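Local coordinates for holliday junction resolving enzyme HJC (Sulfolobus solfataricus, PDB 1HH1), which resolves Holliday junctions formed in genetic recombination, cutting four-way DNA junctions with paired nicks in opposing strands in a magnesium-dependent reaction, at residues L46-I51 / A133-T138; S86-V91 / F99-K104; V68-A73 / T110-A115. One frame throughout, in Å; residues are numbered along the deposited sequence.

Contact 1: L46-I51 / A133-T138; sequences LKNGVI and AKISRT
The beta hairpin of strands 43-47 and 50-60, closed by a type I' turn from Lys47 to Val50, meets the C-terminal helix chiefly through Ile135, whose branches divide the work. Its CG1 lies beside the backbone N (chi1 -72°), which sends the longer branch into the turn. There Ile135 CG1 meets Val50 CG2 at 3.7 Å, and the methyl at the end, Ile135 CD1, stops 3.6 Å from Lys47 O. The same CD1 touches Lys47 CG at 3.8 Å, with the extended lysine chain crossing the isoleucine at about a right angle. The shorter branch, Ile135 CG2, lies 3.7 Å from Asn48 ND2.

Lys134 adds to the apolar patch with its aliphatic part: Lys134 CB is 3.9 Å from Val50 CG2. No direct hydrogen bond crosses between the segments. Instead a water donates to Ile51 O at 2.8 Å and accepts from Lys134 NZ at 3.1 Å, so the lysine's charged end reaches strand 50-60 indirectly. Lys47 NZ runs on past the contact to a salt bridge with Glu132 and a hydrogen bond to Lys22 O. The hairpin lies at the dimer interface, where Asn48 and Gly49 make backbone hydrogen bonds to the second subunit and Ile51 packs on Ile51 of that subunit; helix 124-139 packs on the turn of this hairpin.

Contact 2: S86-V91 / F99-K104; sequences SLFLGV and FIPFEK
Leu87 carries its CG opposite the backbone N (chi1 179°), and Phe102 has a chi1 of -147°, away from the usual staggered positions; together these lay the two side chains side by side, pointing the same way. Leu87 CD2 comes over one face of the Phe102 ring, 3.9 Å from its centroid and 28° off the normal, a CH-pi contact. The same two residues are also joined through their backbones: Phe102 N donates to Leu87 O at 2.9 Å in a nearly straight bond, although the N-H comes from above the carbonyl plane.

From here strands 86-92 and 97-101 run as an antiparallel hairpin in the central sheet of this PD-(D/E)XK nuclease domain. Leu89 and Ile100 form the hydrogen-bonded pair, with Leu89 N to Ile100 O and Ile100 N to Leu89 O both 2.7 Å. Non-hydrogen-bonded pairs flank it. In one, Phe88 faces Pro101, which needs no N-H for this pairing; Phe88 CD2 lies 3.6 Å from Pro101 CA, and Phe88 CE2 lies 4.0 Å from Pro101 CB. In the other, Gly90 offers a bare backbone to the neighbouring ring, and Phe99 CD1 settles 3.6 Å from Gly90 CA.

The face bearing Phe88 and Phe99 is covered by helix 124-139, with Leu127 and Leu130 on Phe88, and Leu124 and Leu127 on Phe99. On the face with Leu89 and Ile100, Leu89 packs against Ile66 and Val68 of strand 66-68, its side chain about 4 Å from that of Glu55, an inferred magnesium ligand. Leu87 and Phe102 both lean on Ile76 of helix 70-83.

Contact 3: V68-A73 / T110-A115; sequences VRREQA and TGNYVA
Arg70, Tyr113 and Asn112 carry this contact. Arg70 starts out extended, its CG opposite the backbone N (chi1 -177°), then bends at chi3 (-50°), and this bend brings the side of its guanidinium group to the carbonyl of Thr110. Two nitrogens grip that one oxygen: Arg70 NH2 at 2.7 Å from Thr110 O, in the carbonyl plane, and Arg70 NE at 3.2 Å from Thr110 O, nearly along the C=O axis. The acceptor sits at the edge of the guanidinium, close to its plane. Gly111, in the left-handed region of backbone angles, brings the chain past the arginine's aliphatic part.

Asn112 works with both ends of its amide. Asn112 OD1 accepts from Arg70 N at 2.8 Å, taking up an N-H in the first turn of helix 70-83, right after Arg69 at the N-cap. The other end turns back along its own segment, with Asn112 ND2 donating to Thr110 OG1 at 2.7 Å. Holding both bonds should fix the rotation of the amide.

Tyr113 forms an antiparallel hydrogen-bonded pair with Val68, where Val68 N reaches Tyr113 O at 2.7 Å and Tyr113 N reaches Val68 O at 3.0 Å. Its ring leans obliquely on the helix, with Tyr113 CD1 3.5 Å from Ala73 CB.

Strand 113-114 pairs antiparallel with both strand 66-68 and strand 106-107, with Tyr113 also on Arg107, while Val68 packs on Ser58 of strand 50-60. Helix 70-83 leaves from this corner, and there its Gln72 touches Glu55, an inferred magnesium ligand.

Contact 2 is the buried one, near the centre of the chain; contact 1 lies on the surface, and contact 3 is partly buried on the other side of that centre, the centres of contacts 1 and 3 about 29 Å apart. All three reach the same sheet. Contact 1 joins it to a helix by aliphatic branches and water, contact 2 pairs two of its strands under aromatic and aliphatic cover, and contact 3 combines strand pairing with an arginine and an asparagine at a helix start. Contact 2 touches both others: Ser86 N is probably hydrogen-bonded to Ile51 O at 3.0 Å, while Phe102 packs on Tyr113 and Ile100 on Ala115. Contacts 1 and 3 do not touch.

Contact 1: L46-I51 / A133-T138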
loop_
_atom_site.group_PDB
_atom_site.type_symbol
_atom_site.label_atom_id
_atom_site.label_comp_id
_atom_site.label_asym_id
_atom_site.label_seq_id
_atom_site.Cartn_x
_atom_site.Cartn_y
_atom_site.Cartn_z
ATOM N N LEU A 46 5.969 -1.571 0.534
ATOM C CA LEU A 46 6.210 -0.520 1.498
ATOM C C LEU A 46 7.357 -0.880 2.424
ATOM O O LEU A 46 7.362 -1.975 2.967
ATOM C CB LEU A 46 4.902 -0.335 2.327
ATOM C CG LEU A 46 3.563 -0.277 1.585
ATOM C CD1 LEU A 46 2.368 -0.330 2.564
ATOM C CD2 LEU A 46 3.381 0.996 0.745
ATOM N N LYS A 47 8.223 0.080 2.732
ATOM C CA LYS A 47 9.280 -0.180 3.693
ATOM C C LYS A 47 9.638 1.106 4.387
ATOM O O LYS A 47 10.000 2.103 3.735
ATOM C CB LYS A 47 10.518 -0.805 3.030
ATOM C CG LYS A 47 11.595 -1.169 4.052
ATOM C CD LYS A 47 12.633 -2.144 3.450
ATOM C CE LYS A 47 13.685 -2.426 4.534
ATOM N NZ LYS A 47 14.756 -3.364 4.139
ATOM N N ASN A 48 9.422 1.071 5.715
ATOM C CA ASN A 48 9.764 2.226 6.524
ATOM C C ASN A 48 9.380 3.563 5.921
ATOM O O ASN A 48 10.209 4.483 5.883
ATOM C CB ASN A 48 11.286 2.212 6.817
ATOM C CG ASN A 48 11.651 2.878 8.141
ATOM O OD1 ASN A 48 10.894 3.639 8.729
ATOM N ND2 ASN A 48 12.847 2.598 8.661
ATOM N N GLY A 49 8.097 3.750 5.619
ATOM C CA GLY A 49 7.592 5.025 5.125
ATOM C C GLY A 49 7.709 5.212 3.618
ATOM O O GLY A 49 7.164 6.205 3.120
ATOM N N VAL A 50 8.435 4.360 2.885
ATOM C CA VAL A 50 8.607 4.599 1.440
ATOM C C VAL A 50 7.660 3.740 0.637
ATOM O O VAL A 50 7.517 2.566 0.985
ATOM C CB VAL A 50 10.067 4.314 1.014
ATOM C CG1 VAL A 50 10.273 4.553 -0.487
ATOM C CG2 VAL A 50 10.991 5.248 1.807
ATOM N N ILE A 51 7.002 4.305 -0.379
ATOM C CA ILE A 51 6.062 3.535 -1.181
ATOM C C ILE A 51 6.603 3.269 -2.603
ATOM O O ILE A 51 7.004 4.199 -3.297
ATOM C CB ILE A 51 4.741 4.324 -1.289
ATOM C CG1 ILE A 51 4.141 4.583 0.121
ATOM C CG2 ILE A 51 3.736 3.615 -2.181
ATOM C CD1 ILE A 51 3.295 5.870 0.028
ATOM N N ALA A 133 17.904 4.324 0.218
ATOM C CA ALA A 133 18.496 5.672 0.352
ATOM C C ALA A 133 17.427 6.677 0.774
ATOM O O ALA A 133 17.702 7.627 1.513
ATOM C CB ALA A 133 19.149 6.135 -0.963
ATOM N N LYS A 134 16.186 6.505 0.280
ATOM C CA LYS A 134 15.138 7.461 0.706
ATOM C C LYS A 134 14.894 7.274 2.207
ATOM O O LYS A 134 14.686 8.246 2.923
ATOM C CB LYS A 134 13.822 7.246 -0.049
ATOM C CG LYS A 134 13.929 7.558 -1.532
ATOM C CD LYS A 134 12.766 7.077 -2.375
ATOM C CE LYS A 134 12.688 7.869 -3.683
ATOM N NZ LYS A 134 11.538 7.409 -4.510
ATOM N N ILE A 135 14.897 6.051 2.715
ATOM C CA ILE A 135 14.705 5.822 4.164
ATOM C C ILE A 135 15.790 6.575 4.937
ATOM O O ILE A 135 15.526 7.300 5.924
ATOM C CB ILE A 135 14.753 4.314 4.497
ATOM C CG1 ILE A 135 13.502 3.599 4.005
ATOM C CG2 ILE A 135 14.950 4.076 6.014
ATOM C CD1 ILE A 135 13.601 2.081 3.858
ATOM N N SER A 136 17.053 6.402 4.522
ATOM C CA SER A 136 18.181 7.065 5.145
ATOM C C SER A 136 18.056 8.591 5.179
ATOM O O SER A 136 18.426 9.198 6.192
ATOM C CB SER A 136 19.538 6.786 4.468
ATOM O OG SER A 136 19.862 5.417 4.469
ATOM N N ARG A 137 17.574 9.229 4.125
ATOM C CA ARG A 137 17.421 10.686 4.130
ATOM C C ARG A 137 16.393 11.119 5.181
ATOM O O ARG A 137 16.536 12.151 5.831
ATOM C CB ARG A 137 16.922 11.237 2.798
ATOM C CG ARG A 137 17.980 11.458 1.739
ATOM C CD ARG A 137 17.294 11.604 0.375
ATOM N NE ARG A 137 17.456 10.406 -0.428
ATOM C CZ ARG A 137 16.772 10.005 -1.481
ATOM N NH1 ARG A 137 15.768 10.709 -1.965
ATOM N NH2 ARG A 137 17.101 8.865 -2.065
ATOM N N THR A 138 15.308 10.361 5.265
ATOM C CA THR A 138 14.243 10.614 6.226
ATOM C C THR A 138 14.758 10.422 7.643
ATOM O O THR A 138 14.491 11.272 8.492
ATOM C CB THR A 138 13.046 9.691 5.946
ATOM O OG1 THR A 138 12.584 9.904 4.601
ATOM C CG2 THR A 138 11.921 10.015 6.912
HETATM O O HOH W 1 10.498 7.364 4.926
HETATM O O HOH W 2 9.002 6.149 -3.319
#

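Contact 2: S86-V91 / F99-K104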
loop_
_atom_site.group_PDB
_atom_site.type_symbol
_atom_site.label_atom_id
_atom_site.label_comp_id
_atom_site.label_asym_id
_atom_site.label_seq_id
_atom_site.Cartn_x
_atom_site.Cartn_y
_atom_site.Cartn_z
ATOM N N SER A 86 6.480 5.856 -5.786
ATOM C CA SER A 86 7.294 5.835 -7.002
ATOM C C SER A 86 6.833 4.637 -7.821
ATOM O O SER A 86 6.794 3.514 -7.302
ATOM C CB SER A 86 8.792 5.738 -6.658
ATOM O OG SER A 86 9.122 6.883 -5.871
ATOM N N LEU A 87 6.525 4.857 -9.073
ATOM C CA LEU A 87 6.008 3.828 -9.970
ATOM C C LEU A 87 7.057 3.296 -10.945
ATOM O O LEU A 87 7.902 4.014 -11.474
ATOM C CB LEU A 87 4.856 4.431 -10.788
ATOM C CG LEU A 87 4.145 3.541 -11.826
ATOM C CD1 LEU A 87 3.445 2.369 -11.186
ATOM C CD2 LEU A 87 3.123 4.386 -12.604
ATOM N N PHE A 88 7.043 1.980 -11.150
ATOM C CA PHE A 88 8.014 1.315 -11.987
ATOM C C PHE A 88 7.327 0.249 -12.817
ATOM O O PHE A 88 6.382 -0.400 -12.381
ATOM C CB PHE A 88 9.107 0.522 -11.197
ATOM C CG PHE A 88 9.919 1.450 -10.340
ATOM C CD1 PHE A 88 9.428 1.815 -9.086
ATOM C CD2 PHE A 88 11.109 1.980 -10.767
ATOM C CE1 PHE A 88 10.120 2.695 -8.295
ATOM C CE2 PHE A 88 11.813 2.866 -9.984
ATOM C CZ PHE A 88 11.326 3.233 -8.734
ATOM N N LEU A 89 7.860 0.091 -14.034
ATOM C CA LEU A 89 7.420 -1.023 -14.877
ATOM C C LEU A 89 8.413 -2.183 -14.668
ATOM O O LEU A 89 9.606 -1.989 -14.904
ATOM C CB LEU A 89 7.479 -0.589 -16.351
ATOM C CG LEU A 89 7.172 -1.741 -17.322
ATOM C CD1 LEU A 89 5.709 -2.120 -17.201
ATOM C CD2 LEU A 89 7.540 -1.364 -18.752
ATOM N N GLY A 90 8.013 -3.384 -14.282
ATOM C CA GLY A 90 9.002 -4.457 -14.165
ATOM C C GLY A 90 8.928 -5.311 -15.441
ATOM O O GLY A 90 7.814 -5.564 -15.912
ATOM N N VAL A 91 10.060 -5.669 -16.019
ATOM C CA VAL A 91 10.027 -6.488 -17.234
ATOM C C VAL A 91 10.820 -7.777 -16.992
ATOM O O VAL A 91 11.969 -7.712 -16.551
ATOM C CB VAL A 91 10.537 -5.723 -18.453
ATOM C CG1 VAL A 91 9.695 -4.467 -18.732
ATOM C CG2 VAL A 91 11.967 -5.239 -18.331
ATOM N N PHE A 99 13.689 -3.140 -13.725
ATOM C CA PHE A 99 12.610 -2.251 -13.301
ATOM C C PHE A 99 12.805 -0.889 -13.947
ATOM O O PHE A 99 13.847 -0.257 -13.824
ATOM C CB PHE A 99 12.471 -2.140 -11.769
ATOM C CG PHE A 99 12.148 -3.484 -11.162
ATOM C CD1 PHE A 99 10.844 -3.934 -11.091
ATOM C CD2 PHE A 99 13.167 -4.304 -10.703
ATOM C CE1 PHE A 99 10.556 -5.175 -10.582
ATOM C CE2 PHE A 99 12.898 -5.556 -10.194
ATOM C CZ PHE A 99 11.590 -6.009 -10.133
ATOM N N ILE A 100 11.803 -0.420 -14.676
ATOM C CA ILE A 100 11.945 0.910 -15.297
ATOM C C ILE A 100 11.092 1.960 -14.609
ATOM O O ILE A 100 9.877 1.817 -14.559
ATOM C CB ILE A 100 11.558 0.779 -16.799
ATOM C CG1 ILE A 100 12.502 -0.231 -17.499
ATOM C CG2 ILE A 100 11.702 2.130 -17.479
ATOM C CD1 ILE A 100 11.852 -0.902 -18.697
ATOM N N PRO A 101 11.671 3.032 -14.124
ATOM C CA PRO A 101 10.947 4.164 -13.572
ATOM C C PRO A 101 9.927 4.611 -14.610
ATOM O O PRO A 101 10.269 4.784 -15.785
ATOM C CB PRO A 101 11.961 5.265 -13.239
ATOM C CG PRO A 101 13.276 4.579 -13.442
ATOM C CD PRO A 101 13.116 3.289 -14.208
ATOM N N PHE A 102 8.634 4.636 -14.255
ATOM C CA PHE A 102 7.566 4.915 -15.207
ATOM C C PHE A 102 7.786 6.179 -16.023
ATOM O O PHE A 102 7.450 6.201 -17.219
ATOM C CB PHE A 102 6.192 4.972 -14.499
ATOM C CG PHE A 102 5.118 4.455 -15.435
ATOM C CD1 PHE A 102 4.841 3.100 -15.483
ATOM C CD2 PHE A 102 4.433 5.329 -16.255
ATOM C CE1 PHE A 102 3.872 2.634 -16.346
ATOM C CE2 PHE A 102 3.458 4.857 -17.119
ATOM C CZ PHE A 102 3.178 3.498 -17.161
ATOM N N GLU A 103 8.374 7.223 -15.446
ATOM C CA GLU A 103 8.727 8.465 -16.082
ATOM C C GLU A 103 9.672 8.281 -17.275
ATOM O O GLU A 103 9.730 9.144 -18.142
ATOM C CB GLU A 103 9.408 9.421 -15.062
ATOM C CG GLU A 103 10.850 9.096 -14.826
ATOM C CD GLU A 103 11.650 9.199 -13.572
ATOM O OE1 GLU A 103 11.168 9.122 -12.420
ATOM O OE2 GLU A 103 12.911 9.307 -13.672
ATOM N N LYS A 104 10.414 7.184 -17.400
ATOM C CA LYS A 104 11.240 6.903 -18.554
ATOM C C LYS A 104 10.427 6.307 -19.687
ATOM O O LYS A 104 10.917 6.203 -20.806
ATOM C CB LYS A 104 12.448 6.014 -18.170
ATOM C CG LYS A 104 13.482 6.842 -17.393
ATOM C CD LYS A 104 14.701 6.016 -17.011
ATOM C CE LYS A 104 15.844 6.898 -16.518
ATOM N NZ LYS A 104 17.091 6.100 -16.322
#

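Contact 3: V68-A73 / T110-A115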
loop_
_atom_site.group_PDB
_atom_site.type_symbol
_atom_site.label_atom_id
_atom_site.label_comp_id
_atom_site.label_asym_id
_atom_site.label_seq_id
_atom_site.Cartn_x
_atom_site.Cartn_y
_atom_site.Cartn_z
ATOM N N VAL A 68 2.460 -0.300 -22.096
ATOM C CA VAL A 68 1.330 -0.263 -21.139
ATOM C C VAL A 68 0.191 0.434 -21.853
ATOM O O VAL A 68 0.358 1.604 -22.259
ATOM C CB VAL A 68 1.707 0.502 -19.858
ATOM C CG1 VAL A 68 0.531 0.563 -18.901
ATOM C CG2 VAL A 68 2.883 -0.194 -19.157
ATOM N N ARG A 69 -0.966 -0.200 -21.974
ATOM C CA ARG A 69 -2.106 0.444 -22.623
ATOM C C ARG A 69 -2.575 1.713 -21.895
ATOM O O ARG A 69 -2.525 1.815 -20.663
ATOM C CB ARG A 69 -3.345 -0.474 -22.679
ATOM C CG ARG A 69 -3.076 -1.847 -23.272
ATOM C CD ARG A 69 -4.370 -2.600 -23.570
ATOM N NE ARG A 69 -4.821 -2.372 -24.954
ATOM C CZ ARG A 69 -4.257 -2.889 -26.045
ATOM N NH1 ARG A 69 -3.204 -3.697 -25.963
ATOM N NH2 ARG A 69 -4.715 -2.636 -27.267
ATOM N N ARG A 70 -3.139 2.623 -22.677
ATOM C CA ARG A 70 -3.648 3.893 -22.245
ATOM C C ARG A 70 -4.391 3.863 -20.910
ATOM O O ARG A 70 -4.018 4.564 -19.976
ATOM C CB ARG A 70 -4.645 4.432 -23.299
ATOM C CG ARG A 70 -5.212 5.824 -23.004
ATOM C CD ARG A 70 -6.268 6.193 -24.060
ATOM N NE ARG A 70 -5.858 6.025 -25.437
ATOM C CZ ARG A 70 -6.231 5.162 -26.380
ATOM N NH1 ARG A 70 -7.145 4.219 -26.183
ATOM N NH2 ARG A 70 -5.673 5.239 -27.605
ATOM N N GLU A 71 -5.535 3.189 -20.851
ATOM C CA GLU A 71 -6.344 3.242 -19.646
ATOM C C GLU A 71 -5.648 2.628 -18.440
ATOM O O GLU A 71 -5.874 3.099 -17.332
ATOM C CB GLU A 71 -7.736 2.706 -19.893
ATOM C CG GLU A 71 -8.114 1.324 -20.268
ATOM C CD GLU A 71 -9.635 1.197 -20.423
ATOM O OE1 GLU A 71 -10.175 1.426 -21.529
ATOM O OE2 GLU A 71 -10.301 0.896 -19.400
ATOM N N GLN A 72 -4.864 1.573 -18.617
ATOM C CA GLN A 72 -4.119 1.005 -17.505
ATOM C C GLN A 72 -3.034 1.965 -17.029
ATOM O O GLN A 72 -2.892 2.291 -15.835
ATOM C CB GLN A 72 -3.496 -0.319 -18.006
ATOM C CG GLN A 72 -2.703 -1.070 -16.974
ATOM C CD GLN A 72 -3.403 -2.291 -16.410
ATOM O OE1 GLN A 72 -4.175 -2.207 -15.452
ATOM N NE2 GLN A 72 -3.118 -3.451 -17.000
ATOM N N ALA A 73 -2.301 2.530 -17.992
ATOM C CA ALA A 73 -1.218 3.462 -17.675
ATOM C C ALA A 73 -1.736 4.667 -16.890
ATOM O O ALA A 73 -1.139 5.169 -15.949
ATOM C CB ALA A 73 -0.562 4.012 -18.952
ATOM N N THR A 110 -0.714 7.526 -29.761
ATOM C CA THR A 110 -2.011 7.007 -29.378
ATOM C C THR A 110 -2.319 7.122 -27.889
ATOM O O THR A 110 -3.413 6.714 -27.461
ATOM C CB THR A 110 -2.094 5.495 -29.756
ATOM O OG1 THR A 110 -1.197 4.779 -28.904
ATOM C CG2 THR A 110 -1.682 5.300 -31.223
ATOM N N GLY A 111 -1.473 7.688 -27.035
ATOM C CA GLY A 111 -1.794 7.724 -25.594
ATOM C C GLY A 111 -1.340 6.451 -24.890
ATOM O O GLY A 111 -1.386 6.419 -23.666
ATOM N N ASN A 112 -0.848 5.412 -25.589
ATOM C CA ASN A 112 -0.281 4.244 -24.920
ATOM C C ASN A 112 1.153 4.574 -24.526
ATOM O O ASN A 112 1.674 5.547 -25.068
ATOM C CB ASN A 112 -0.266 3.029 -25.874
ATOM C CG ASN A 112 -1.676 2.592 -26.198
ATOM O OD1 ASN A 112 -2.394 2.079 -25.352
ATOM N ND2 ASN A 112 -2.179 2.730 -27.415
ATOM N N TYR A 113 1.767 3.840 -23.621
ATOM C CA TYR A 113 3.110 4.089 -23.140
ATOM C C TYR A 113 4.070 2.950 -23.527
ATOM O O TYR A 113 3.629 1.799 -23.412
ATOM C CB TYR A 113 3.072 4.159 -21.590
ATOM C CG TYR A 113 2.680 5.561 -21.160
ATOM C CD1 TYR A 113 1.333 5.909 -21.159
ATOM C CD2 TYR A 113 3.630 6.503 -20.805
ATOM C CE1 TYR A 113 0.937 7.177 -20.778
ATOM C CE2 TYR A 113 3.238 7.785 -20.425
ATOM C CZ TYR A 113 1.892 8.099 -20.415
ATOM O OH TYR A 113 1.471 9.356 -20.054
ATOM N N VAL A 114 5.241 3.253 -24.085
ATOM C CA VAL A 114 6.128 2.176 -24.508
ATOM C C VAL A 114 7.492 2.340 -23.833
ATOM O O VAL A 114 7.847 3.473 -23.537
ATOM C CB VAL A 114 6.454 2.152 -26.028
ATOM C CG1 VAL A 114 5.376 1.602 -26.895
ATOM C CG2 VAL A 114 6.844 3.557 -26.481
ATOM N N ALA A 115 8.199 1.232 -23.649
ATOM C CA ALA A 115 9.547 1.354 -23.076
ATOM C C ALA A 115 10.506 1.310 -24.254
ATOM O O ALA A 115 10.412 0.296 -24.966
ATOM C CB ALA A 115 9.831 0.156 -22.157
#